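Local coordinates for uncharacterized protein McrA (Streptomyces coelicolor, PDB 5ZMO), which binds phosphorothioated DNA through the sulfur-binding domain present here, one part of a longer type IV restriction enzyme that is probably an HNH endonuclease, at residues V16-R21 with H28-L33; V74-W79 with G101-L106; L32-I37 with S135-L140. One frame throughout, in Å; residues are numbered along the deposited sequence.

Interaction 1 of 3, residues V16-R21 with H28-L33. With nucleotides of chain C; nucleotides of chain B.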
loop_
_atom_site.group_PDB
_atom_site.type_symbol
_atom_site.label_atom_id
_atom_site.label_comp_id
_atom_site.label_asym_id
_atom_site.label_seq_id
_atom_site.Cartn_x
_atom_site.Cartn_y
_atom_site.Cartn_z
ATOM N N VAL A 16 3.332 -9.315 6.697
ATOM C CA VAL A 16 4.234 -8.360 6.062
ATOM C C VAL A 16 5.239 -7.928 7.139
ATOM O O VAL A 16 4.854 -7.204 8.095
ATOM C CB VAL A 16 3.515 -7.126 5.471
ATOM C CG1 VAL A 16 4.552 -6.126 4.927
ATOM C CG2 VAL A 16 2.592 -7.536 4.354
ATOM N N ARG A 17 6.514 -8.339 6.990
ATOM C CA ARG A 17 7.534 -8.018 7.972
ATOM C C ARG A 17 8.723 -7.429 7.211
ATOM O O ARG A 17 9.566 -8.187 6.776
ATOM C CB ARG A 17 8.036 -9.272 8.681
ATOM C CG ARG A 17 7.018 -10.030 9.496
ATOM C CD ARG A 17 6.461 -9.244 10.664
ATOM N NE ARG A 17 5.617 -9.978 11.633
ATOM C CZ ARG A 17 5.184 -11.259 11.615
ATOM N NH1 ARG A 17 5.450 -12.173 10.663
ATOM N NH2 ARG A 17 4.410 -11.650 12.631
ATOM N N PRO A 18 8.774 -6.111 7.026
ATOM C CA PRO A 18 9.831 -5.556 6.161
ATOM C C PRO A 18 11.182 -5.654 6.831
ATOM O O PRO A 18 11.248 -5.772 8.026
ATOM C CB PRO A 18 9.443 -4.109 6.011
ATOM C CG PRO A 18 7.964 -4.085 6.302
ATOM C CD PRO A 18 7.780 -5.090 7.385
ATOM N N ALA A 19 12.209 -5.553 6.047
ATOM C CA ALA A 19 13.583 -5.605 6.578
ATOM C C ALA A 19 13.786 -4.432 7.522
ATOM O O ALA A 19 13.283 -3.301 7.248
ATOM C CB ALA A 19 14.559 -5.521 5.425
ATOM N N ARG A 20 14.422 -4.710 8.661
ATOM C CA ARG A 20 14.673 -3.728 9.721
ATOM C C ARG A 20 16.065 -3.213 9.538
ATOM O O ARG A 20 16.991 -3.970 9.762
ATOM C CB ARG A 20 14.538 -4.317 11.156
ATOM C CG ARG A 20 13.335 -5.217 11.435
ATOM C CD ARG A 20 11.992 -4.523 11.653
ATOM N NE ARG A 20 12.048 -3.288 12.444
ATOM C CZ ARG A 20 12.140 -3.218 13.769
ATOM N NH1 ARG A 20 12.211 -4.322 14.503
ATOM N NH2 ARG A 20 12.195 -2.029 14.365
ATOM N N ARG A 21 16.223 -1.961 9.090
ATOM C CA ARG A 21 17.575 -1.330 8.939
ATOM C C ARG A 21 17.868 -0.508 10.204
ATOM O O ARG A 21 17.022 -0.472 11.116
ATOM C CB ARG A 21 17.691 -0.456 7.672
ATOM C CG ARG A 21 17.237 -1.119 6.374
ATOM C CD ARG A 21 18.139 -0.917 5.144
ATOM N NE ARG A 21 18.843 0.385 4.992
ATOM C CZ ARG A 21 20.075 0.553 4.472
ATOM N NH1 ARG A 21 20.809 -0.476 4.042
ATOM N NH2 ARG A 21 20.610 1.769 4.374
ATOM N N HIS A 28 7.643 1.191 3.210
ATOM C CA HIS A 28 7.019 1.229 1.855
ATOM C C HIS A 28 5.706 0.457 1.797
ATOM O O HIS A 28 4.662 0.991 1.432
ATOM C CB HIS A 28 7.949 0.723 0.815
ATOM C CG HIS A 28 9.240 1.477 0.734
ATOM N ND1 HIS A 28 10.134 1.514 1.784
ATOM C CD2 HIS A 28 9.816 2.163 -0.269
ATOM C CE1 HIS A 28 11.172 2.252 1.447
ATOM N NE2 HIS A 28 11.025 2.634 0.197
ATOM N N ARG A 29 5.736 -0.816 2.250
ATOM C CA ARG A 29 4.539 -1.651 2.246
ATOM C C ARG A 29 3.495 -1.181 3.219
ATOM O O ARG A 29 2.324 -1.121 2.832
ATOM C CB ARG A 29 4.907 -3.152 2.340
ATOM C CG ARG A 29 5.331 -3.682 0.976
ATOM C CD ARG A 29 5.737 -5.157 1.102
ATOM N NE ARG A 29 7.063 -5.306 1.655
ATOM C CZ ARG A 29 7.533 -6.469 2.171
ATOM N NH1 ARG A 29 8.750 -6.530 2.684
ATOM N NH2 ARG A 29 6.767 -7.552 2.227
ATOM N N PRO A 30 3.874 -0.863 4.488
ATOM C CA PRO A 30 2.955 -0.293 5.418
ATOM C C PRO A 30 2.251 0.968 4.924
ATOM O O PRO A 30 0.996 1.073 5.114
ATOM C CB PRO A 30 3.823 -0.023 6.673
ATOM C CG PRO A 30 4.833 -1.189 6.591
ATOM C CD PRO A 30 5.124 -1.289 5.162
ATOM N N VAL A 31 2.989 1.825 4.268
ATOM C CA VAL A 31 2.363 3.084 3.744
ATOM C C VAL A 31 1.350 2.757 2.609
ATOM O O VAL A 31 0.238 3.245 2.610
ATOM C CB VAL A 31 3.417 4.086 3.290
ATOM C CG1 VAL A 31 2.844 5.200 2.395
ATOM C CG2 VAL A 31 4.131 4.661 4.487
ATOM N N LEU A 32 1.723 1.957 1.638
ATOM C CA LEU A 32 0.790 1.610 0.583
ATOM C C LEU A 32 -0.427 0.874 1.073
ATOM O O LEU A 32 -1.611 1.212 0.635
ATOM C CB LEU A 32 1.511 0.874 -0.545
ATOM C CG LEU A 32 0.664 0.644 -1.787
ATOM C CD1 LEU A 32 0.116 1.895 -2.367
ATOM C CD2 LEU A 32 1.508 -0.093 -2.821
ATOM N N LEU A 33 -0.228 -0.085 2.007
ATOM C CA LEU A 33 -1.395 -0.772 2.603
ATOM C C LEU A 33 -2.313 0.189 3.342
ATOM O O LEU A 33 -3.539 0.104 3.194
ATOM C CB LEU A 33 -1.020 -1.902 3.574
ATOM C CG LEU A 33 -0.434 -3.087 2.822
ATOM C CD1 LEU A 33 0.319 -3.991 3.793
ATOM C CD2 LEU A 33 -1.468 -3.849 2.097
ATOM P P DG C 8 21.434 -6.628 8.423
ATOM O OP1 DG C 8 21.837 -5.227 8.232
ATOM O OP2 DG C 8 22.096 -7.500 9.408
ATOM O "O5'" DG C 8 19.882 -6.628 8.793
ATOM C "C5'" DG C 8 18.960 -5.899 7.959
ATOM C "C4'" DG C 8 17.636 -6.615 7.810
ATOM O "O4'" DG C 8 17.725 -7.667 6.810
ATOM C "C3'" DG C 8 17.085 -7.295 9.056
ATOM O "O3'" DG C 8 15.654 -7.204 8.933
ATOM C "C2'" DG C 8 17.596 -8.720 8.914
ATOM C "C1'" DG C 8 17.484 -8.943 7.421
ATOM N N9 DG C 8 18.429 -9.875 6.816
ATOM C C8 DG C 8 19.753 -10.053 7.133
ATOM N N7 DG C 8 20.359 -10.899 6.345
ATOM C C5 DG C 8 19.382 -11.290 5.445
ATOM C C6 DG C 8 19.433 -12.230 4.383
ATOM O O6 DG C 8 20.402 -12.892 3.979
ATOM N N1 DG C 8 18.213 -12.329 3.732
ATOM C C2 DG C 8 17.059 -11.678 4.109
ATOM N N2 DG C 8 15.974 -11.942 3.384
ATOM N N3 DG C 8 16.992 -10.812 5.106
ATOM C C4 DG C 8 18.183 -10.661 5.722
ATOM P P DC B 5 15.643 1.811 0.726
ATOM O OP1 DC B 5 15.743 2.285 2.120
ATOM O OP2 DC B 5 15.225 2.634 -0.409
ATOM O "O5'" DC B 5 17.052 1.196 0.297
ATOM C "C5'" DC B 5 17.745 0.342 1.199
ATOM C "C4'" DC B 5 19.173 0.192 0.733
ATOM O "O4'" DC B 5 19.268 -0.602 -0.467
ATOM C "C3'" DC B 5 19.907 1.497 0.428
ATOM O "O3'" DC B 5 21.264 1.288 0.887
ATOM C "C2'" DC B 5 19.856 1.577 -1.096
ATOM C "C1'" DC B 5 19.910 0.116 -1.533
ATOM N N1 DC B 5 19.228 -0.246 -2.799
ATOM C C2 DC B 5 19.871 -1.019 -3.760
ATOM O O2 DC B 5 21.081 -1.287 -3.618
ATOM N N3 DC B 5 19.195 -1.384 -4.877
ATOM C C4 DC B 5 17.929 -0.997 -5.046
ATOM N N4 DC B 5 17.298 -1.399 -6.148
ATOM C C5 DC B 5 17.239 -0.243 -4.062
ATOM C C6 DC B 5 17.921 0.126 -2.977
HETATM O O HOH W 1 10.145 -8.564 3.578
HETATM O O HOH W 2 11.764 -5.009 3.194
#
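Arg29 lies against Val16 and Pro18 along most of its length, its side chain and that of Val16 crossing at a slant. Near the base, CB of Arg29 meets CG1 of Val16 at 4.0 Å, while CG turns to Pro77 of helix 70-83. CD again lies near Val16 CG1. The bend at chi3 (-78°) then sets NE off the line of the preceding carbons, and Val16 CG1 and Pro18 CG lie over the same face of the guanidinium. Within that group the same Val16 CG1 comes to 3.8 Å from Arg29 NH2, which also forms a salt bridge with Asp84. NH1 packs on CA of Pro18 at 3.8 Å and donates to water 1, 2.6 Å away, in the plane of the guanidinium; that water in turn donates a hydrogen bond to the carbonyl O of Arg17. A weak bond joins NH1 to water 2, which also accepts from Ala19 N. The strongest polar partner of NH1 is a modified group of the bound DNA, as suits a sulfur-binding domain that reads phosphorothioated DNA. Segment 16-21 here runs over the start of helix 28-41 into a small hairpin of strands 20-21 and 24-25. Its end reaches chain C of the DNA, where the backbone N of Arg20 donates to O3' of DG8 (2.8 Å, 168°). Two apolar contacts flank the arginine: Pro18 and Pro30 slide past each other in opposite directions, with Pro18 CG 4.1 Å from Pro30 CD, and Val16 CG2 touches Leu33 CD1 at 4.2 Å. Tyr144 of helix 130-144 touches both prolines.

Interaction 2 of 3, residues V74-W79 with G101-L106. With PO4 (phosphate ion), chain E; nucleotides of chain C; nucleotides of chain B.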
loop_
_atom_site.group_PDB
_atom_site.type_symbol
_atom_site.label_atom_id
_atom_site.label_comp_id
_atom_site.label_asym_id
_atom_site.label_seq_id
_atom_site.Cartn_x
_atom_site.Cartn_y
_atom_site.Cartn_z
ATOM N N VAL A 74 7.407 4.442 -4.061
ATOM C CA VAL A 74 6.099 3.756 -4.269
ATOM C C VAL A 74 6.151 2.533 -5.223
ATOM O O VAL A 74 5.339 1.578 -5.058
ATOM C CB VAL A 74 4.933 4.616 -4.860
ATOM C CG1 VAL A 74 3.606 3.974 -4.473
ATOM C CG2 VAL A 74 4.844 6.028 -4.362
ATOM N N ARG A 75 7.044 2.550 -6.215
ATOM C CA ARG A 75 7.112 1.506 -7.207
ATOM C C ARG A 75 7.449 0.144 -6.518
ATOM O O ARG A 75 6.936 -0.896 -6.973
ATOM C CB ARG A 75 8.053 1.832 -8.353
ATOM C CG ARG A 75 9.484 1.916 -7.975
ATOM C CD ARG A 75 10.247 2.679 -9.024
ATOM N NE ARG A 75 11.653 2.691 -8.691
ATOM C CZ ARG A 75 12.578 1.844 -9.155
ATOM N NH1 ARG A 75 13.826 2.038 -8.759
ATOM N NH2 ARG A 75 12.296 0.876 -9.989
ATOM N N TYR A 76 8.233 0.164 -5.430
ATOM C CA TYR A 76 8.673 -1.095 -4.763
ATOM C C TYR A 76 7.476 -1.901 -4.177
ATOM O O TYR A 76 7.266 -3.014 -4.606
ATOM C CB TYR A 76 9.723 -0.840 -3.738
ATOM C CG TYR A 76 11.067 -0.484 -4.376
ATOM C CD1 TYR A 76 11.752 -1.413 -5.141
ATOM C CD2 TYR A 76 11.630 0.764 -4.178
ATOM C CE1 TYR A 76 12.968 -1.108 -5.680
ATOM C CE2 TYR A 76 12.800 1.135 -4.812
ATOM C CZ TYR A 76 13.481 0.184 -5.536
ATOM O OH TYR A 76 14.697 0.488 -6.122
ATOM N N PRO A 77 6.637 -1.281 -3.330
ATOM C CA PRO A 77 5.460 -2.022 -2.753
ATOM C C PRO A 77 4.352 -2.233 -3.782
ATOM O O PRO A 77 3.602 -3.186 -3.665
ATOM C CB PRO A 77 4.988 -1.127 -1.595
ATOM C CG PRO A 77 5.477 0.240 -1.992
ATOM C CD PRO A 77 6.831 0.030 -2.687
ATOM N N PHE A 78 4.251 -1.348 -4.769
ATOM C CA PHE A 78 3.248 -1.444 -5.842
ATOM C C PHE A 78 3.332 -2.770 -6.544
ATOM O O PHE A 78 2.326 -3.305 -6.989
ATOM C CB PHE A 78 3.406 -0.291 -6.804
ATOM C CG PHE A 78 2.341 -0.187 -7.827
ATOM C CD1 PHE A 78 1.154 0.474 -7.530
ATOM C CD2 PHE A 78 2.510 -0.748 -9.081
ATOM C CE1 PHE A 78 0.175 0.611 -8.505
ATOM C CE2 PHE A 78 1.547 -0.638 -10.036
ATOM C CZ PHE A 78 0.342 0.038 -9.739
ATOM N N TRP A 79 4.545 -3.289 -6.635
ATOM C CA TRP A 79 4.783 -4.653 -7.133
ATOM C C TRP A 79 4.938 -5.728 -6.104
ATOM O O TRP A 79 4.317 -6.794 -6.214
ATOM C CB TRP A 79 6.082 -4.609 -7.972
ATOM C CG TRP A 79 6.366 -5.925 -8.725
ATOM C CD1 TRP A 79 7.390 -6.798 -8.452
ATOM C CD2 TRP A 79 5.738 -6.402 -9.899
ATOM N NE1 TRP A 79 7.343 -7.849 -9.321
ATOM C CE2 TRP A 79 6.393 -7.617 -10.256
ATOM C CE3 TRP A 79 4.682 -5.965 -10.674
ATOM C CZ2 TRP A 79 6.005 -8.369 -11.332
ATOM C CZ3 TRP A 79 4.301 -6.729 -11.772
ATOM C CH2 TRP A 79 4.967 -7.906 -12.076
ATOM N N GLY A 101 14.234 -10.213 -12.713
ATOM C CA GLY A 101 12.808 -10.455 -12.431
ATOM C C GLY A 101 12.308 -9.903 -11.126
ATOM O O GLY A 101 11.165 -10.171 -10.727
ATOM N N ARG A 102 13.114 -9.120 -10.432
ATOM C CA ARG A 102 12.667 -8.607 -9.150
ATOM C C ARG A 102 11.483 -7.629 -9.277
ATOM O O ARG A 102 10.605 -7.572 -8.380
ATOM C CB ARG A 102 13.806 -7.899 -8.436
ATOM C CG ARG A 102 14.755 -8.819 -7.740
ATOM C CD ARG A 102 15.800 -7.980 -7.124
ATOM N NE ARG A 102 16.788 -8.695 -6.373
ATOM C CZ ARG A 102 17.857 -9.309 -6.920
ATOM N NH1 ARG A 102 17.987 -9.432 -8.226
ATOM N NH2 ARG A 102 18.801 -9.850 -6.147
ATOM N N ARG A 103 11.489 -6.828 -10.342
ATOM C CA ARG A 103 10.534 -5.681 -10.466
ATOM C C ARG A 103 10.397 -5.195 -11.898
ATOM O O ARG A 103 11.314 -5.350 -12.707
ATOM C CB ARG A 103 11.017 -4.510 -9.566
ATOM C CG ARG A 103 12.293 -3.812 -10.109
ATOM C CD ARG A 103 13.026 -2.861 -9.172
ATOM N NE ARG A 103 13.929 -3.580 -8.336
ATOM C CZ ARG A 103 15.242 -3.609 -8.415
ATOM N NH1 ARG A 103 15.972 -2.886 -9.275
ATOM N NH2 ARG A 103 15.835 -4.350 -7.550
ATOM N N PRO A 104 9.280 -4.561 -12.226
ATOM C CA PRO A 104 9.149 -3.842 -13.429
ATOM C C PRO A 104 9.985 -2.559 -13.430
ATOM O O PRO A 104 10.247 -1.929 -12.384
ATOM C CB PRO A 104 7.657 -3.466 -13.461
ATOM C CG PRO A 104 7.249 -3.410 -12.020
ATOM C CD PRO A 104 8.087 -4.421 -11.340
ATOM N N THR A 105 10.420 -2.186 -14.618
ATOM C CA THR A 105 11.136 -0.900 -14.760
ATOM C C THR A 105 10.130 0.205 -14.511
ATOM O O THR A 105 8.947 0.083 -14.863
ATOM C CB THR A 105 11.715 -0.664 -16.159
ATOM O OG1 THR A 105 10.646 -0.737 -17.116
ATOM C CG2 THR A 105 12.778 -1.728 -16.531
ATOM N N LEU A 106 10.629 1.312 -13.942
ATOM C CA LEU A 106 9.808 2.511 -13.838
ATOM C C LEU A 106 9.338 2.960 -15.224
ATOM O O LEU A 106 8.208 3.443 -15.380
ATOM C CB LEU A 106 10.552 3.649 -13.141
ATOM C CG LEU A 106 9.762 4.933 -12.907
ATOM C CD1 LEU A 106 8.554 4.600 -12.066
ATOM C CD2 LEU A 106 10.539 5.929 -12.073
HETATM P P PO4 E . 20.459 -12.902 -7.092
HETATM O O1 PO4 E . 19.117 -13.144 -7.780
HETATM O O2 PO4 E . 21.531 -13.642 -7.853
HETATM O O3 PO4 E . 20.805 -11.428 -7.139
HETATM O O4 PO4 E . 20.415 -13.403 -5.636
ATOM P P DC C 2 14.173 1.874 -14.563
ATOM O OP1 DC C 2 13.285 2.644 -15.498
ATOM O OP2 DC C 2 13.538 1.171 -13.464
ATOM O "O5'" DC C 2 15.280 0.937 -15.269
ATOM C "C5'" DC C 2 16.058 1.380 -16.434
ATOM C "C4'" DC C 2 17.356 0.622 -16.686
ATOM O "O4'" DC C 2 18.502 1.184 -15.986
ATOM C "C3'" DC C 2 17.413 -0.874 -16.397
ATOM O "O3'" DC C 2 18.311 -1.526 -17.304
ATOM C "C2'" DC C 2 18.124 -0.950 -15.057
ATOM C "C1'" DC C 2 19.095 0.218 -15.094
ATOM N N1 DC C 2 19.260 0.892 -13.789
ATOM C C2 DC C 2 20.517 0.990 -13.162
ATOM O O2 DC C 2 21.499 0.393 -13.656
ATOM N N3 DC C 2 20.619 1.705 -12.013
ATOM C C4 DC C 2 19.547 2.347 -11.525
ATOM N N4 DC C 2 19.679 3.035 -10.393
ATOM C C5 DC C 2 18.270 2.260 -12.145
ATOM C C6 DC C 2 18.175 1.543 -13.268
ATOM P P DG B 3 10.000 -9.190 -3.009
ATOM O OP1 DG B 3 8.961 -10.042 -2.407
ATOM O OP2 DG B 3 10.017 -8.942 -4.450
ATOM O "O5'" DG B 3 9.960 -7.835 -2.185
ATOM C "C5'" DG B 3 10.017 -7.807 -0.720
ATOM C "C4'" DG B 3 10.944 -6.688 -0.293
ATOM O "O4'" DG B 3 12.321 -7.060 -0.563
ATOM C "C3'" DG B 3 10.742 -5.368 -1.054
ATOM O "O3'" DG B 3 11.166 -4.308 -0.194
ATOM C "C2'" DG B 3 11.786 -5.444 -2.153
ATOM C "C1'" DG B 3 12.937 -6.051 -1.388
ATOM N N9 DG B 3 13.971 -6.698 -2.196
ATOM C C8 DG B 3 13.818 -7.357 -3.388
ATOM N N7 DG B 3 14.937 -7.884 -3.827
ATOM C C5 DG B 3 15.875 -7.559 -2.861
ATOM C C6 DG B 3 17.274 -7.825 -2.809
ATOM O O6 DG B 3 17.958 -8.480 -3.604
ATOM N N1 DG B 3 17.850 -7.312 -1.654
ATOM C C2 DG B 3 17.183 -6.573 -0.701
ATOM N N2 DG B 3 17.898 -6.191 0.368
ATOM N N3 DG B 3 15.881 -6.333 -0.733
ATOM C C4 DG B 3 15.300 -6.835 -1.843
ATOM P P DC B 5 15.643 1.811 0.726
ATOM O OP1 DC B 5 15.743 2.285 2.120
ATOM O OP2 DC B 5 15.225 2.634 -0.409
ATOM O "O5'" DC B 5 17.052 1.196 0.297
ATOM C "C5'" DC B 5 17.745 0.342 1.199
ATOM C "C4'" DC B 5 19.173 0.192 0.733
ATOM O "O4'" DC B 5 19.268 -0.602 -0.467
ATOM C "C3'" DC B 5 19.907 1.497 0.428
ATOM O "O3'" DC B 5 21.264 1.288 0.887
ATOM C "C2'" DC B 5 19.856 1.577 -1.096
ATOM C "C1'" DC B 5 19.910 0.116 -1.533
ATOM N N1 DC B 5 19.228 -0.246 -2.799
ATOM C C2 DC B 5 19.871 -1.019 -3.760
ATOM O O2 DC B 5 21.081 -1.287 -3.618
ATOM N N3 DC B 5 19.195 -1.384 -4.877
ATOM C C4 DC B 5 17.929 -0.997 -5.046
ATOM N N4 DC B 5 17.298 -1.399 -6.148
ATOM C C5 DC B 5 17.239 -0.243 -4.062
ATOM C C6 DC B 5 17.921 0.126 -2.977
HETATM O O HOH W 3 9.912 -0.643 -10.111
HETATM O O HOH W 4 9.287 -10.491 -8.364
#
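Trp79 and Pro104 make the main apolar contact, a CH-pi interaction in which Pro104 CD sits over one indole face, 3.5 Å from the centroid of the five-membered ring and 18° off its normal. Arg103 CA is a second CH-pi donor, 4.2 Å from that centroid. CB of Trp79 points toward segment 101-106, and CG stands anti to the backbone N (chi1 -172°).

Side-chain packing continues with Arg103 and Tyr76, which lie side by side and point the same way. Arg103 NE stands at the edge of the phenol ring, 3.8 Å from Tyr76 CE1, with guanidinium and ring planes 72° apart. The aliphatic part of Arg75 crosses Leu106 at about a right angle, while its NH1 pairs with Asp72.

Strand 103-104 pairs antiparallel with strand 97-98, and Arg102 and Arg103 both face Thr98, a classic beta bulge.

Two waters link the segments. Water 3 accepts from Arg75 NH2 at 2.8 Å and donates to Pro104 O at 2.6 Å; water 4 donates to Gly101 O and accepts weakly from Trp79 NE1.

Bonds to DNA come from both segments. The extended Arg102 grips the major-groove edge of DG3 of chain B, its NE and NH2 each 3.0 Å from O6, and NE weakly reaches N7 too; NH2 also binds a phosphate ion probably left by crystallisation. Arg103 NH2 donates to O6 of a modified base, and Tyr76 OH accepts from N4 of DC5 of chain B. Thr105 N-caps helix 106-112, whose first residue, Leu106, donates its backbone N to OP2 of DC2 of chain C.

Interaction 3 of 3, residues L32-I37 with S135-L140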
loop_
_atom_site.group_PDB
_atom_site.type_symbol
_atom_site.label_atom_id
_atom_site.label_comp_id
_atom_site.label_asym_id
_atom_site.label_seq_id
_atom_site.Cartn_x
_atom_site.Cartn_y
_atom_site.Cartn_z
ATOM N N LEU A 32 1.723 1.957 1.638
ATOM C CA LEU A 32 0.790 1.610 0.583
ATOM C C LEU A 32 -0.427 0.874 1.073
ATOM O O LEU A 32 -1.611 1.212 0.635
ATOM C CB LEU A 32 1.511 0.874 -0.545
ATOM C CG LEU A 32 0.664 0.644 -1.787
ATOM C CD1 LEU A 32 0.116 1.895 -2.367
ATOM C CD2 LEU A 32 1.508 -0.093 -2.821
ATOM N N LEU A 33 -0.228 -0.085 2.007
ATOM C CA LEU A 33 -1.395 -0.772 2.603
ATOM C C LEU A 33 -2.313 0.189 3.342
ATOM O O LEU A 33 -3.539 0.104 3.194
ATOM C CB LEU A 33 -1.020 -1.902 3.574
ATOM C CG LEU A 33 -0.434 -3.087 2.822
ATOM C CD1 LEU A 33 0.319 -3.991 3.793
ATOM C CD2 LEU A 33 -1.468 -3.849 2.097
ATOM N N LEU A 34 -1.755 1.023 4.216
ATOM C CA LEU A 34 -2.641 2.028 4.913
ATOM C C LEU A 34 -3.427 2.934 3.967
ATOM O O LEU A 34 -4.637 3.217 4.178
ATOM C CB LEU A 34 -1.807 2.854 5.886
ATOM C CG LEU A 34 -1.443 2.254 7.235
ATOM C CD1 LEU A 34 -0.462 3.169 7.953
ATOM C CD2 LEU A 34 -2.685 2.119 8.075
ATOM N N TRP A 35 -2.783 3.348 2.891
ATOM C CA TRP A 35 -3.406 4.205 1.896
ATOM C C TRP A 35 -4.524 3.425 1.253
ATOM O O TRP A 35 -5.657 3.937 1.110
ATOM C CB TRP A 35 -2.407 4.697 0.875
ATOM C CG TRP A 35 -3.022 5.493 -0.198
ATOM C CD1 TRP A 35 -3.392 6.826 -0.156
ATOM C CD2 TRP A 35 -3.387 5.026 -1.507
ATOM N NE1 TRP A 35 -3.944 7.196 -1.337
ATOM C CE2 TRP A 35 -3.978 6.127 -2.184
ATOM C CE3 TRP A 35 -3.306 3.784 -2.160
ATOM C CZ2 TRP A 35 -4.436 6.029 -3.483
ATOM C CZ3 TRP A 35 -3.767 3.696 -3.478
ATOM C CH2 TRP A 35 -4.339 4.802 -4.098
ATOM N N ALA A 36 -4.218 2.183 0.851
ATOM C CA ALA A 36 -5.266 1.348 0.189
ATOM C C ALA A 36 -6.494 1.056 1.086
ATOM O O ALA A 36 -7.632 1.009 0.619
ATOM C CB ALA A 36 -4.680 0.054 -0.315
ATOM N N ILE A 37 -6.279 0.924 2.404
ATOM C CA ILE A 37 -7.393 0.714 3.328
ATOM C C ILE A 37 -8.223 1.963 3.360
ATOM O O ILE A 37 -9.480 1.923 3.345
ATOM C CB ILE A 37 -6.920 0.260 4.722
ATOM C CG1 ILE A 37 -6.325 -1.145 4.649
ATOM C CG2 ILE A 37 -8.090 0.323 5.698
ATOM C CD1 ILE A 37 -5.435 -1.499 5.842
ATOM N N SER A 135 -9.374 -2.390 12.480
ATOM C CA SER A 135 -8.408 -3.211 13.207
ATOM C C SER A 135 -7.197 -3.478 12.364
ATOM O O SER A 135 -6.084 -3.405 12.871
ATOM C CB SER A 135 -9.015 -4.522 13.716
ATOM O OG SER A 135 -9.158 -5.447 12.680
ATOM N N ALA A 136 -7.390 -3.725 11.063
ATOM C CA ALA A 136 -6.223 -3.841 10.167
ATOM C C ALA A 136 -5.388 -2.528 10.089
ATOM O O ALA A 136 -4.155 -2.575 10.143
ATOM C CB ALA A 136 -6.617 -4.302 8.762
ATOM N N ALA A 137 -6.032 -1.363 9.974
ATOM C CA ALA A 137 -5.284 -0.094 9.855
ATOM C C ALA A 137 -4.581 0.231 11.252
ATOM O O ALA A 137 -3.405 0.573 11.300
ATOM C CB ALA A 137 -6.219 1.033 9.473
ATOM N N ALA A 138 -5.298 -0.016 12.347
ATOM C CA ALA A 138 -4.771 0.171 13.732
ATOM C C ALA A 138 -3.591 -0.733 13.980
ATOM O O ALA A 138 -2.606 -0.314 14.563
ATOM C CB ALA A 138 -5.831 -0.071 14.771
ATOM N N GLY A 139 -3.670 -1.970 13.524
ATOM C CA GLY A 139 -2.540 -2.877 13.617
ATOM C C GLY A 139 -1.311 -2.357 12.927
ATOM O O GLY A 139 -0.187 -2.430 13.460
ATOM N N LEU A 140 -1.467 -1.843 11.703
ATOM C CA LEU A 140 -0.296 -1.258 10.986
ATOM C C LEU A 140 0.244 -0.029 11.690
ATOM O O LEU A 140 1.423 0.179 11.756
ATOM C CB LEU A 140 -0.650 -0.905 9.551
ATOM C CG LEU A 140 -0.794 -2.057 8.593
ATOM C CD1 LEU A 140 -1.472 -1.675 7.302
ATOM C CD2 LEU A 140 0.617 -2.581 8.296
#
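Leu140 reaches into the face of helix 28-41 formed by Leu33, Leu34 and Ile37, and its CD1 methyl touches all three. That carbon stands 3.8 Å from CB of Leu33, 3.9 Å from CG of Leu34 and 4.2 Å from CD1 of Ile37. Leu34 and Leu140 slide past each other in opposite directions, so that Leu34 CD2 also comes alongside CB of Leu140. The same CD2 lies 3.6 Å from the carbonyl O of Ala137 and 4.0 Å from its CB, resting partly on backbone and not only on side chains. Ile37 divides its two branches: CD1 meets CB of Ala136 at 4.2 Å, whereas CG2, anti to the backbone N, approaches CB of Ala137. Van der Waals packing carries the contact, with the backbone of Ala137 taking part, about 11 Å from the nearest DNA atom.

Behind these side chains lie two regular helices whose i to i+4 backbone bonds, such as Ile37 N to Leu33 O and Leu140 N to Ala136 O, fix the spacing of the touching residues. The segments run roughly antiparallel, at 153° between their N-to-C directions, with axes 10.0 Å apart at closest approach. The small alanines bring the backbones nearest where CA of Leu34 and CA of Ala137 are 6.0 Å apart.

Farther out, Phe145, Phe156 and Leu158 touch Leu34, and helix 9-14 packs Phe9 on Ala136 and Val13 on Leu140. Helix 28-41 meanwhile turns Leu33 to Leu81 of helix 70-83 and Trp35 to helix 50-63, which places this antiparallel pair among helices 9-14, 50-63 and 70-83.

In the fold
From the N terminus, interaction 1 closes first, a short loop that packs residues 16-18, after helix 9-14, on the start of helix 28-41, with the hairpin 20-25 in the loop between. Interaction 3 opens on that same helix, sharing Leu32 and Leu33, and closes only at helix 130-144, about a hundred residues later. Interaction 2 is nested inside this long loop, joining helix 70-83 to the bulged hairpin strand and the start of helix 106-112. Interactions 2 and 3 lie on opposite sides of the chain's centre. Helix 28-41 bridges them: Arg29 and Leu32 pack on Pro77, connecting the DNA-facing elements of interactions 1 and 2 to the helical core.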